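Local coordinates for vacuolar protein sorting 29 (Cryptosporidium parvum, PDB 2A22) that probably acts in vacuolar and endosomal protein transport as a VPS29-family protein built on the calcineurin-like phosphoesterase fold, at residues T147-K152 with S174-D179; G32-P37 with T168-F173; S132-Q137 with F156-K161. All blocks are in the same frame, centred on the assembly; numbering follows the deposited sequence.

Contact 1 (T147-K152 with S174-D179); sequences TGHTHK and SALTPD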
loop_
_atom_site.group_PDB
_atom_site.type_symbol
_atom_site.label_atom_id
_atom_site.label_comp_id
_atom_site.label_asym_id
_atom_site.label_seq_id
_atom_site.Cartn_x
_atom_site.Cartn_y
_atom_site.Cartn_z
ATOM N N THR A 147 -2.925 -1.197 -5.365
ATOM C CA THR A 147 -4.277 -1.464 -4.874
ATOM C C THR A 147 -4.218 -2.510 -3.749
ATOM O O THR A 147 -3.205 -3.214 -3.594
ATOM C CB THR A 147 -5.191 -1.985 -6.010
ATOM O OG1 THR A 147 -4.717 -3.269 -6.441
ATOM C CG2 THR A 147 -5.185 -1.017 -7.212
ATOM N N GLY A 148 -5.292 -2.607 -2.962
ATOM C CA GLY A 148 -5.372 -3.598 -1.886
ATOM C C GLY A 148 -6.639 -4.429 -1.969
ATOM O O GLY A 148 -6.910 -5.103 -2.981
ATOM N N HIS A 149 -7.403 -4.383 -0.884
ATOM C CA HIS A 149 -8.721 -4.999 -0.765
ATOM C C HIS A 149 -8.776 -6.522 -0.625
ATOM O O HIS A 149 -9.480 -7.049 0.228
ATOM C CB HIS A 149 -9.702 -4.518 -1.865
ATOM C CG HIS A 149 -11.080 -5.060 -1.677
ATOM N ND1 HIS A 149 -11.893 -4.663 -0.633
ATOM C CD2 HIS A 149 -11.754 -6.038 -2.330
ATOM C CE1 HIS A 149 -13.025 -5.343 -0.674
ATOM N NE2 HIS A 149 -12.968 -6.181 -1.696
ATOM N N THR A 150 -8.027 -7.233 -1.452
ATOM C CA THR A 150 -8.166 -8.694 -1.542
ATOM C C THR A 150 -7.299 -9.507 -0.564
ATOM O O THR A 150 -7.471 -10.729 -0.450
ATOM C CB THR A 150 -7.848 -9.127 -2.945
ATOM O OG1 THR A 150 -6.499 -8.739 -3.252
ATOM C CG2 THR A 150 -8.806 -8.421 -3.930
ATOM N N HIS A 151 -6.353 -8.840 0.109
ATOM C CA HIS A 151 -5.336 -9.510 0.971
ATOM C C HIS A 151 -4.388 -10.447 0.221
ATOM O O HIS A 151 -3.727 -11.283 0.835
ATOM C CB HIS A 151 -5.980 -10.262 2.176
ATOM C CG HIS A 151 -6.715 -9.366 3.137
ATOM N ND1 HIS A 151 -6.918 -9.701 4.461
ATOM C CD2 HIS A 151 -7.284 -8.148 2.966
ATOM C CE1 HIS A 151 -7.590 -8.736 5.056
ATOM N NE2 HIS A 151 -7.825 -7.781 4.173
ATOM N N LYS A 152 -4.297 -10.286 -1.092
ATOM C CA LYS A 152 -3.395 -11.062 -1.880
ATOM C C LYS A 152 -2.177 -10.245 -2.251
ATOM O O LYS A 152 -2.231 -9.388 -3.149
ATOM C CB LYS A 152 -4.052 -11.587 -3.157
ATOM C CG LYS A 152 -3.190 -12.700 -3.802
ATOM C CD LYS A 152 -3.702 -13.161 -5.152
ATOM C CE LYS A 152 -3.114 -14.570 -5.454
ATOM N NZ LYS A 152 -3.463 -15.114 -6.814
ATOM N N SER A 174 -9.535 -12.007 5.607
ATOM C CA SER A 174 -10.507 -11.809 4.541
ATOM C C SER A 174 -10.733 -13.169 3.862
ATOM O O SER A 174 -9.772 -13.888 3.584
ATOM C CB SER A 174 -9.953 -10.848 3.492
ATOM O OG SER A 174 -10.639 -11.022 2.256
ATOM N N ALA A 175 -11.987 -13.518 3.572
ATOM C CA ALA A 175 -12.270 -14.782 2.864
ATOM C C ALA A 175 -11.746 -14.788 1.424
ATOM O O ALA A 175 -11.658 -15.863 0.790
ATOM C CB ALA A 175 -13.792 -15.110 2.879
ATOM N N LEU A 176 -11.404 -13.600 0.905
ATOM C CA LEU A 176 -10.796 -13.498 -0.433
ATOM C C LEU A 176 -9.441 -14.185 -0.507
ATOM O O LEU A 176 -9.116 -14.831 -1.512
ATOM C CB LEU A 176 -10.695 -12.040 -0.879
ATOM C CG LEU A 176 -11.846 -11.362 -1.636
ATOM C CD1 LEU A 176 -13.192 -12.072 -1.494
ATOM C CD2 LEU A 176 -11.971 -9.838 -1.364
ATOM N N THR A 177 -8.651 -14.069 0.563
ATOM C CA THR A 177 -7.348 -14.736 0.637
ATOM C C THR A 177 -7.143 -15.269 2.065
ATOM O O THR A 177 -6.426 -14.655 2.878
ATOM C CB THR A 177 -6.206 -13.779 0.244
ATOM O OG1 THR A 177 -6.572 -13.045 -0.929
ATOM C CG2 THR A 177 -4.879 -14.548 0.018
ATOM N N PRO A 178 -7.791 -16.408 2.389
ATOM C CA PRO A 178 -7.835 -16.849 3.782
ATOM C C PRO A 178 -6.421 -17.114 4.343
ATOM O O PRO A 178 -5.574 -17.676 3.651
ATOM C CB PRO A 178 -8.660 -18.137 3.726
ATOM C CG PRO A 178 -8.615 -18.572 2.323
ATOM C CD PRO A 178 -8.482 -17.345 1.485
ATOM N N ASP A 179 -6.181 -16.669 5.574
ATOM C CA ASP A 179 -4.865 -16.762 6.211
ATOM C C ASP A 179 -3.666 -16.166 5.409
ATOM O O ASP A 179 -2.533 -16.661 5.471
ATOM C CB ASP A 179 -4.624 -18.217 6.655
ATOM C CG ASP A 179 -5.781 -18.760 7.521
ATOM O OD1 ASP A 179 -6.340 -17.984 8.323
ATOM O OD2 ASP A 179 -6.135 -19.948 7.399
HETATM O O HOH W 1 -11.138 -8.579 1.781
HETATM O O HOH W 2 -6.730 -12.763 4.905
#
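Thr177 and Leu176 press on Thr150 and His149 where the loop carrying Gly148-His149-Thr150-His151, the GHTH sequence motif of calcineurin-like phosphoesterases, meets a type I beta turn from Ser174 to Thr177. The tight part gathers round one carbonyl. Thr177 OG1 donates to Thr150 O over a short 2.5 Å, arriving 32° out of the carbonyl plane, and Leu176 CB packs against the same oxygen at 3.5 Å. A chi1 of -45° keeps OG1 of Thr177 beside its own backbone N while CG2, swung anti to that nitrogen, rests 3.6 Å from His151 O. Close by, Ser174 CB stands over the centre of one face of the His151 imidazole, a CH-pi contact 3.4 Å from the centroid; NE2 of that ring is hydrogen-bonded to Lys35 NZ. Toward solvent, where the exposed Lys152 and Leu176 lie, the fit is looser. Lys152 touches Thr177 through CB, and its extended chain then leads away, whereas Leu176 meets the ring of the buried His149 obliquely, CD2 lying 3.8 Å from NE2. The other ring nitrogen of His149 is hydrogen-bonded to His120; together with Asp87 these histidines may mark an empty metal site. Ser174 OG accepts from Leu176 N in an ST turn and reaches across through a water, 2.5 Å from that OG and 2.7 Å from His149 O.

Contact 2 (G32-P37 with T168-F173); sequences GDLKIP and TATGAF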
loop_
_atom_site.group_PDB
_atom_site.type_symbol
_atom_site.label_atom_id
_atom_site.label_comp_id
_atom_site.label_asym_id
_atom_site.label_seq_id
_atom_site.Cartn_x
_atom_site.Cartn_y
_atom_site.Cartn_z
ATOM N N GLY A 32 -1.461 -1.508 3.691
ATOM C CA GLY A 32 -2.887 -1.284 3.886
ATOM C C GLY A 32 -3.622 -2.488 4.478
ATOM O O GLY A 32 -3.000 -3.466 4.918
ATOM N N ASP A 33 -4.953 -2.384 4.527
ATOM C CA ASP A 33 -5.818 -3.493 4.955
ATOM C C ASP A 33 -5.396 -3.979 6.329
ATOM O O ASP A 33 -5.253 -5.201 6.548
ATOM C CB ASP A 33 -5.770 -4.613 3.909
ATOM C CG ASP A 33 -6.515 -4.225 2.635
ATOM O OD1 ASP A 33 -7.696 -3.827 2.753
ATOM O OD2 ASP A 33 -5.931 -4.290 1.536
ATOM N N LEU A 34 -5.150 -3.000 7.211
ATOM C CA LEU A 34 -4.851 -3.213 8.625
ATOM C C LEU A 34 -6.068 -3.758 9.337
ATOM O O LEU A 34 -5.958 -4.710 10.107
ATOM C CB LEU A 34 -4.395 -1.911 9.312
ATOM C CG LEU A 34 -2.962 -1.404 9.075
ATOM C CD1 LEU A 34 -2.702 -0.944 7.621
ATOM C CD2 LEU A 34 -2.688 -0.244 10.046
ATOM N N LYS A 35 -7.221 -3.152 9.079
ATOM C CA LYS A 35 -8.480 -3.609 9.678
ATOM C C LYS A 35 -8.418 -3.669 11.214
ATOM O O LYS A 35 -8.957 -4.581 11.838
ATOM C CB LYS A 35 -8.916 -4.950 9.069
ATOM C CG LYS A 35 -9.473 -4.744 7.691
ATOM C CD LYS A 35 -9.694 -6.021 6.938
ATOM C CE LYS A 35 -9.820 -5.659 5.453
ATOM N NZ LYS A 35 -10.497 -6.681 4.639
ATOM N N ILE A 36 -7.731 -2.693 11.793
ATOM C CA ILE A 36 -7.686 -2.485 13.244
ATOM C C ILE A 36 -8.824 -1.540 13.603
ATOM O O ILE A 36 -9.012 -0.534 12.912
ATOM C CB ILE A 36 -6.315 -1.856 13.685
ATOM C CG1 ILE A 36 -5.151 -2.769 13.274
ATOM C CG2 ILE A 36 -6.277 -1.650 15.160
ATOM C CD1 ILE A 36 -3.779 -2.184 13.561
ATOM N N PRO A 37 -9.599 -1.859 14.672
ATOM C CA PRO A 37 -9.488 -3.004 15.617
ATOM C C PRO A 37 -10.313 -4.262 15.247
ATOM O O PRO A 37 -10.186 -5.300 15.918
ATOM C CB PRO A 37 -10.015 -2.400 16.916
ATOM C CG PRO A 37 -11.184 -1.512 16.402
ATOM C CD PRO A 37 -10.740 -0.984 15.031
ATOM N N THR A 168 -2.391 -7.559 3.361
ATOM C CA THR A 168 -2.838 -7.034 4.678
ATOM C C THR A 168 -1.630 -6.866 5.586
ATOM O O THR A 168 -0.897 -7.823 5.821
ATOM C CB THR A 168 -3.896 -7.961 5.367
ATOM O OG1 THR A 168 -4.025 -7.587 6.733
ATOM C CG2 THR A 168 -3.513 -9.472 5.279
ATOM N N ALA A 169 -1.405 -5.658 6.087
ATOM C CA ALA A 169 -0.272 -5.396 6.975
ATOM C C ALA A 169 -0.356 -6.160 8.307
ATOM O O ALA A 169 0.650 -6.341 8.980
ATOM C CB ALA A 169 -0.199 -3.899 7.283
ATOM N N THR A 170 -1.573 -6.483 8.740
ATOM C CA THR A 170 -1.807 -7.073 10.076
ATOM C C THR A 170 -2.051 -8.595 10.040
ATOM O O THR A 170 -1.995 -9.263 11.075
ATOM C CB THR A 170 -3.023 -6.409 10.783
ATOM O OG1 THR A 170 -4.198 -6.489 9.946
ATOM C CG2 THR A 170 -2.709 -4.956 11.134
ATOM N N GLY A 171 -2.338 -9.129 8.855
ATOM C CA GLY A 171 -2.799 -10.509 8.756
ATOM C C GLY A 171 -4.265 -10.697 9.138
ATOM O O GLY A 171 -4.715 -11.834 9.347
ATOM N N ALA A 172 -5.006 -9.595 9.220
ATOM C CA ALA A 172 -6.459 -9.622 9.419
ATOM C C ALA A 172 -7.110 -10.525 8.382
ATOM O O ALA A 172 -6.655 -10.574 7.218
ATOM C CB ALA A 172 -7.045 -8.200 9.334
ATOM N N PHE A 173 -8.160 -11.241 8.794
ATOM C CA PHE A 173 -8.790 -12.226 7.899
ATOM C C PHE A 173 -9.677 -11.548 6.849
ATOM O O PHE A 173 -10.447 -10.644 7.165
ATOM C CB PHE A 173 -9.593 -13.297 8.676
ATOM C CG PHE A 173 -10.107 -14.449 7.819
ATOM C CD1 PHE A 173 -9.325 -15.598 7.604
ATOM C CD2 PHE A 173 -11.387 -14.415 7.273
ATOM C CE1 PHE A 173 -9.809 -16.682 6.814
ATOM C CE2 PHE A 173 -11.899 -15.521 6.499
ATOM C CZ PHE A 173 -11.098 -16.623 6.258
HETATM O O HOH W 3 -11.865 -8.576 6.029
#
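Segments 32-37 and 168-173 form a buried loop-to-loop junction, in which the loop leaving strand 26-31 is held chiefly by hydrogen bonds to its backbone carbonyls. Its Gly32-Asp33-Leu34-Lys35 occupies the place of the first metallophosphoesterase motif, GDxH, with lysine in the histidine position. Three successive carbonyls each receive a donor from the opposing loop. Ala169 N binds Gly32 O at 3.0 Å, almost in line with the carbonyl (176°). Thr168 OG1 donates to Asp33 O at 2.7 Å. Thr170 OG1 donates to Leu34 O at 2.5 Å, meeting it at a more bent angle of 125°. The hydroxyl of Thr170 also accepts from Ala172 N, closing an ST turn, so it is gripped from both loops. With chi1 at 55° that hydroxyl lies between backbone N and carbonyl carbon, which leaves CG2 to fill the apolar side: it lies 3.9 Å from Leu34 CB, the two side chains crossing at about a right angle, and 3.8 Å from Ile36 CD1. Tyr70 of helix 68-77 touches both Leu34 and Ile36. The carboxylate of Asp33 turns instead to His149 N. Lys35 lays its CB against Ala172 CB at 3.8 Å and extends to His151 NE2, while its NZ also holds a water at 2.7 Å that donates to Phe173 O.

Contact 3 (S132-Q137 with F156-K161); sequences SLEQWQ and FEKNGK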
loop_
_atom_site.group_PDB
_atom_site.type_symbol
_atom_site.label_atom_id
_atom_site.label_comp_id
_atom_site.label_asym_id
_atom_site.label_seq_id
_atom_site.Cartn_x
_atom_site.Cartn_y
_atom_site.Cartn_z
ATOM N N SER A 132 -8.757 -5.838 -15.675
ATOM C CA SER A 132 -9.469 -4.736 -15.063
ATOM C C SER A 132 -8.470 -3.785 -14.366
ATOM O O SER A 132 -8.572 -2.538 -14.448
ATOM C CB SER A 132 -10.529 -5.274 -14.121
ATOM O OG SER A 132 -11.379 -4.226 -13.687
ATOM N N LEU A 133 -7.465 -4.372 -13.727
ATOM C CA LEU A 133 -6.399 -3.565 -13.132
ATOM C C LEU A 133 -5.761 -2.681 -14.183
ATOM O O LEU A 133 -5.569 -1.474 -13.967
ATOM C CB LEU A 133 -5.350 -4.440 -12.453
ATOM C CG LEU A 133 -5.759 -4.923 -11.061
ATOM C CD1 LEU A 133 -4.655 -5.810 -10.523
ATOM C CD2 LEU A 133 -6.088 -3.761 -10.076
ATOM N N GLU A 134 -5.471 -3.281 -15.336
ATOM C CA GLU A 134 -4.861 -2.544 -16.443
ATOM C C GLU A 134 -5.745 -1.406 -16.985
ATOM O O GLU A 134 -5.235 -0.368 -17.384
ATOM C CB GLU A 134 -4.422 -3.482 -17.566
ATOM C CG GLU A 134 -3.398 -2.811 -18.497
ATOM C CD GLU A 134 -3.021 -3.654 -19.711
ATOM O OE1 GLU A 134 -3.798 -4.573 -20.086
ATOM O OE2 GLU A 134 -1.945 -3.379 -20.291
ATOM N N GLN A 135 -7.062 -1.594 -16.957
ATOM C CA GLN A 135 -7.996 -0.527 -17.344
ATOM C C GLN A 135 -7.947 0.655 -16.381
ATOM O O GLN A 135 -8.115 1.813 -16.778
ATOM C CB GLN A 135 -9.412 -1.091 -17.461
ATOM C CG GLN A 135 -9.444 -2.289 -18.440
ATOM C CD GLN A 135 -10.851 -2.731 -18.815
ATOM O OE1 GLN A 135 -11.549 -2.037 -19.562
ATOM N NE2 GLN A 135 -11.274 -3.904 -18.307
ATOM N N TRP A 136 -7.697 0.346 -15.110
ATOM C CA TRP A 136 -7.508 1.365 -14.104
ATOM C C TRP A 136 -6.172 2.091 -14.190
ATOM O O TRP A 136 -6.163 3.297 -13.977
ATOM C CB TRP A 136 -7.765 0.811 -12.701
ATOM C CG TRP A 136 -9.231 0.716 -12.420
ATOM C CD1 TRP A 136 -10.042 -0.391 -12.572
ATOM C CD2 TRP A 136 -10.081 1.777 -11.981
ATOM N NE1 TRP A 136 -11.346 -0.073 -12.224
ATOM C CE2 TRP A 136 -11.391 1.248 -11.857
ATOM C CE3 TRP A 136 -9.865 3.124 -11.662
ATOM C CZ2 TRP A 136 -12.474 2.026 -11.430
ATOM C CZ3 TRP A 136 -10.941 3.889 -11.224
ATOM C CH2 TRP A 136 -12.223 3.341 -11.115
ATOM N N GLN A 137 -5.058 1.410 -14.504
ATOM C CA GLN A 137 -3.809 2.184 -14.675
ATOM C C GLN A 137 -3.915 3.174 -15.821
ATOM O O GLN A 137 -3.436 4.298 -15.705
ATOM C CB GLN A 137 -2.507 1.359 -14.780
ATOM C CG GLN A 137 -2.292 0.541 -16.002
ATOM C CD GLN A 137 -1.622 1.241 -17.192
ATOM O OE1 GLN A 137 -1.262 2.431 -17.191
ATOM N NE2 GLN A 137 -1.461 0.478 -18.223
ATOM N N PHE A 156 3.253 -7.761 -10.210
ATOM C CA PHE A 156 3.458 -8.185 -11.579
ATOM C C PHE A 156 3.537 -7.014 -12.526
ATOM O O PHE A 156 2.961 -5.940 -12.261
ATOM C CB PHE A 156 2.392 -9.193 -12.042
ATOM C CG PHE A 156 1.064 -8.584 -12.330
ATOM C CD1 PHE A 156 0.742 -8.183 -13.619
ATOM C CD2 PHE A 156 0.119 -8.437 -11.317
ATOM C CE1 PHE A 156 -0.490 -7.609 -13.904
ATOM C CE2 PHE A 156 -1.142 -7.883 -11.586
ATOM C CZ PHE A 156 -1.438 -7.453 -12.894
ATOM N N GLU A 157 4.255 -7.252 -13.623
ATOM C CA GLU A 157 4.412 -6.291 -14.688
ATOM C C GLU A 157 3.592 -6.750 -15.884
ATOM O O GLU A 157 3.484 -7.935 -16.148
ATOM C CB GLU A 157 5.905 -6.116 -15.030
ATOM C CG GLU A 157 6.208 -5.192 -16.227
ATOM C CD GLU A 157 6.231 -5.950 -17.553
ATOM O OE1 GLU A 157 6.671 -7.123 -17.547
ATOM O OE2 GLU A 157 5.798 -5.389 -18.589
ATOM N N LYS A 158 2.997 -5.797 -16.584
ATOM C CA LYS A 158 2.265 -6.085 -17.815
ATOM C C LYS A 158 2.369 -4.856 -18.707
ATOM O O LYS A 158 2.004 -3.752 -18.286
ATOM C CB LYS A 158 0.800 -6.406 -17.531
ATOM C CG LYS A 158 0.028 -6.835 -18.788
ATOM C CD LYS A 158 -1.382 -7.364 -18.453
ATOM C CE LYS A 158 -2.183 -7.696 -19.727
ATOM N NZ LYS A 158 -1.342 -8.338 -20.814
ATOM N N ASN A 159 2.907 -5.059 -19.916
ATOM C CA ASN A 159 3.119 -3.989 -20.911
ATOM C C ASN A 159 3.899 -2.810 -20.382
ATOM O O ASN A 159 3.552 -1.663 -20.666
ATOM C CB ASN A 159 1.782 -3.491 -21.467
ATOM C CG ASN A 159 1.040 -4.565 -22.219
ATOM O OD1 ASN A 159 1.657 -5.398 -22.916
ATOM N ND2 ASN A 159 -0.295 -4.570 -22.086
ATOM N N GLY A 160 4.936 -3.088 -19.595
ATOM C CA GLY A 160 5.745 -2.005 -19.019
ATOM C C GLY A 160 5.158 -1.251 -17.834
ATOM O O GLY A 160 5.757 -0.300 -17.363
ATOM N N LYS A 161 4.005 -1.679 -17.341
ATOM C CA LYS A 161 3.399 -1.077 -16.140
ATOM C C LYS A 161 3.502 -2.061 -14.975
ATOM O O LYS A 161 3.518 -3.281 -15.184
ATOM C CB LYS A 161 1.935 -0.682 -16.414
ATOM C CG LYS A 161 1.769 0.232 -17.667
ATOM C CD LYS A 161 2.179 1.673 -17.350
ATOM C CE LYS A 161 2.649 2.452 -18.574
ATOM N NZ LYS A 161 1.884 2.011 -19.758
#
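Glu134 and Gln137, one helical turn apart on helix 130-140, face Lys158 and Lys161 at even spacing, with CA of Glu134 8.1 Å from CA of Lys158 and CA of Gln137 8.0 Å from CA of Lys161; a type I' beta turn joins those two lysines. The polar link is made by Glu134, whose extended chain, CG anti to the backbone N (chi1 -161°), carries the carboxylate to the turn. Its OE2 takes Asn159 ND2 at 2.7 Å on the syn lone pair, and the carboxylate and amide planes lie only 26° apart. The same oxygen forms a salt bridge with Arg138, so two donors share it. Lys158 crosses Glu134 with its aliphatic chain, CE 3.5 Å from OE1, while NZ stays 4.6 Å from OE1, beyond a salt bridge. In the alpha-beta-beta-alpha sandwich, helix 130-140 lies over one face of a sheet and reaches its outermost strand, 154-158, hairpinned to 161-165. The bent Gln137 chain lies across the methylenes of Lys161 at about a right angle. At the Leu133 end, Phe163 stacks on Phe156, and Leu133 CD1 comes to the edge of the Phe156 ring, 4.2 Å from CE2.

Overall arrangement
One sandwich fold here uses different chemistry at its loops and at its layers. Contacts 1 and 2, with centres about 10 Å apart, share the loop between strands 161-165 and 183-190 and touch directly, Asp33 and Lys35 of contact 2 reaching His149 and His151 of contact 1. Both set threonine hydroxyls on backbone carbonyls, three successive carbonyls being held in buried contact 2 and one in partly buried contact 1, which adds ring packing and water bridges. Contact 3, also partly buried, lies on the opposite side of the chain's centre from contact 2. It joins a helix to the border of the sheet it covers through charged, amide and apolar side chains, and touches contact 1 at Thr147.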